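Structural polyprotein, VP3 (Israeli acute paralysis virus, PDB 5CDD) probably serves as a structural capsid protein, VP3, that builds the icosahedral shell of this honeybee virus together with the other products of the polyprotein. Local coordinates at residues Phe148-Leu153 with Lys245-Asp250. Sequence-based numbering, arbitrary orientation.
Sequences FHTGRL and KLMAPD
Thr150 carries OG1 between its backbone N and carbonyl carbon (chi1 58°), which sets the hydroxyl beside Met247 CB; Met247 has CG anti to its carbonyl carbon (chi1 -61°), and this leaves CG next nearest to that oxygen, on the same face of the sheet. The two residues form an antiparallel hydrogen-bonded pair: Thr150 N donates to Met247 O at 3.1 Å, and Met247 N returns a nearly straight bond to Thr150 O at 2.9 Å. Branched at CB, threonine suits an extended strand, while the end of the methionine chain leads away from Thr150.

On the opposite side Leu246 and His149 are buried. Leu246 CD1 comes close to Thr150 O, and the apolar leucine belongs here because its side chain is buried against Trp71 and Val256 of the other sheet; His149 also packs on Val256. Gly151 adopts a positive phi with its CA near Leu246, where a side chain would press on Lys245 O and on its own preceding carbonyl. Beyond the strand ends, the His149 ring meets Ala248 obliquely, CD2 lying 3.7 Å from CB, the one methyl that Ala248 presents to CD2 and NE2. Both ring nitrogens are satisfied, ND1 by Thr146 OG1 and NE2 by Ser253 O. Pro249, which has no N-H to offer, sets CD 3.8 Å from Phe148 CB, while the Phe148 ring turns away to meet Phe86 of a neighbouring polyprotein chain.

Strands 150-159 and 236-247 are thus joined at one end as central neighbours in a four-stranded antiparallel sheet, consistent with the beta-sandwich jelly roll of picornavirus-like capsid proteins.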
loop_
_atom_site.group_PDB
_atom_site.type_symbol
_atom_site.label_atom_id
_atom_site.label_comp_id
_atom_site.label_asym_id
_atom_site.label_seq_id
_atom_site.Cartn_x
_atom_site.Cartn_y
_atom_site.Cartn_z
ATOM N N PHE B 148 -73.125 -18.630 -24.345
ATOM C CA PHE B 148 -73.881 -19.526 -25.210
ATOM C C PHE B 148 -73.061 -20.168 -26.322
ATOM O O PHE B 148 -73.521 -21.110 -26.970
ATOM C CB PHE B 148 -75.076 -18.775 -25.800
ATOM C CG PHE B 148 -76.004 -18.224 -24.758
ATOM C CD1 PHE B 148 -76.674 -19.079 -23.889
ATOM C CD2 PHE B 148 -76.179 -16.852 -24.616
ATOM C CE1 PHE B 148 -77.501 -18.577 -22.888
ATOM C CE2 PHE B 148 -77.005 -16.338 -23.618
ATOM C CZ PHE B 148 -77.666 -17.203 -22.752
ATOM N N HIS B 149 -71.850 -19.667 -26.544
ATOM C CA HIS B 149 -70.993 -20.232 -27.578
ATOM C C HIS B 149 -70.254 -21.450 -27.045
ATOM O O HIS B 149 -69.789 -21.463 -25.903
ATOM C CB HIS B 149 -69.975 -19.205 -28.078
ATOM C CG HIS B 149 -70.583 -18.054 -28.818
ATOM N ND1 HIS B 149 -71.144 -16.970 -28.180
ATOM C CD2 HIS B 149 -70.711 -17.817 -30.145
ATOM C CE1 HIS B 149 -71.589 -16.112 -29.080
ATOM N NE2 HIS B 149 -71.340 -16.602 -30.281
ATOM N N THR B 150 -70.160 -22.480 -27.878
ATOM C CA THR B 150 -69.464 -23.702 -27.503
ATOM C C THR B 150 -68.583 -24.147 -28.662
ATOM O O THR B 150 -68.755 -23.698 -29.797
ATOM C CB THR B 150 -70.451 -24.836 -27.147
ATOM O OG1 THR B 150 -71.313 -25.092 -28.262
ATOM C CG2 THR B 150 -71.290 -24.448 -25.938
ATOM N N GLY B 151 -67.638 -25.031 -28.369
ATOM C CA GLY B 151 -66.732 -25.510 -29.393
ATOM C C GLY B 151 -65.360 -25.685 -28.779
ATOM O O GLY B 151 -65.156 -25.336 -27.618
ATOM N N ARG B 152 -64.417 -26.220 -29.547
ATOM C CA ARG B 152 -63.071 -26.440 -29.040
ATOM C C ARG B 152 -62.003 -26.033 -30.039
ATOM O O ARG B 152 -61.991 -26.501 -31.174
ATOM C CB ARG B 152 -62.892 -27.908 -28.663
ATOM C CG ARG B 152 -63.623 -28.297 -27.397
ATOM C CD ARG B 152 -64.386 -29.601 -27.571
ATOM N NE ARG B 152 -63.515 -30.702 -27.954
ATOM C CZ ARG B 152 -62.524 -31.170 -27.204
ATOM N NH1 ARG B 152 -62.276 -30.631 -26.018
ATOM N NH2 ARG B 152 -61.771 -32.169 -27.649
ATOM N N LEU B 153 -61.099 -25.164 -29.600
ATOM C CA LEU B 153 -60.022 -24.678 -30.449
ATOM C C LEU B 153 -58.730 -25.422 -30.115
ATOM O O LEU B 153 -58.435 -25.682 -28.950
ATOM C CB LEU B 153 -59.856 -23.169 -30.233
ATOM C CG LEU B 153 -59.272 -22.302 -31.350
ATOM C CD1 LEU B 153 -60.060 -22.487 -32.640
ATOM C CD2 LEU B 153 -59.314 -20.848 -30.909
ATOM N N LYS B 245 -66.426 -27.936 -34.212
ATOM C CA LYS B 245 -67.019 -26.782 -34.877
ATOM C C LYS B 245 -67.682 -25.834 -33.878
ATOM O O LYS B 245 -68.140 -26.257 -32.817
ATOM C CB LYS B 245 -68.035 -27.260 -35.915
ATOM C CG LYS B 245 -68.180 -26.334 -37.107
ATOM C CD LYS B 245 -68.856 -27.044 -38.266
ATOM C CE LYS B 245 -68.822 -26.196 -39.524
ATOM N NZ LYS B 245 -69.420 -26.908 -40.687
ATOM N N LEU B 246 -67.723 -24.548 -34.219
ATOM C CA LEU B 246 -68.323 -23.548 -33.341
ATOM C C LEU B 246 -69.846 -23.655 -33.329
ATOM O O LEU B 246 -70.490 -23.628 -34.376
ATOM C CB LEU B 246 -67.920 -22.140 -33.784
ATOM C CG LEU B 246 -68.470 -20.993 -32.930
ATOM C CD1 LEU B 246 -67.937 -21.110 -31.510
ATOM C CD2 LEU B 246 -68.075 -19.659 -33.536
ATOM N N MET B 247 -70.416 -23.774 -32.135
ATOM C CA MET B 247 -71.861 -23.886 -31.968
ATOM C C MET B 247 -72.377 -22.591 -31.362
ATOM O O MET B 247 -71.710 -21.997 -30.523
ATOM C CB MET B 247 -72.180 -25.057 -31.043
ATOM C CG MET B 247 -71.707 -26.397 -31.571
ATOM S SD MET B 247 -72.830 -27.098 -32.802
ATOM C CE MET B 247 -72.353 -26.243 -34.293
ATOM N N ALA B 248 -73.560 -22.152 -31.777
ATOM C CA ALA B 248 -74.105 -20.911 -31.252
ATOM C C ALA B 248 -75.592 -20.737 -31.506
ATOM O O ALA B 248 -76.028 -20.737 -32.653
ATOM C CB ALA B 248 -73.357 -19.737 -31.852
ATOM N N PRO B 249 -76.394 -20.585 -30.435
ATOM C CA PRO B 249 -77.835 -20.400 -30.624
ATOM C C PRO B 249 -77.983 -19.141 -31.476
ATOM O O PRO B 249 -77.032 -18.364 -31.600
ATOM C CB PRO B 249 -78.344 -20.180 -29.200
ATOM C CG PRO B 249 -77.370 -20.945 -28.369
ATOM C CD PRO B 249 -76.055 -20.582 -29.002
ATOM N N ASP B 250 -79.152 -18.923 -32.064
ATOM C CA ASP B 250 -79.320 -17.730 -32.882
ATOM C C ASP B 250 -79.667 -16.511 -32.032
ATOM O O ASP B 250 -79.917 -15.426 -32.559
ATOM C CB ASP B 250 -80.377 -17.958 -33.968
ATOM C CG ASP B 250 -81.764 -18.155 -33.407
ATOM O OD1 ASP B 250 -81.880 -18.510 -32.216
ATOM O OD2 ASP B 250 -82.739 -17.964 -34.165
#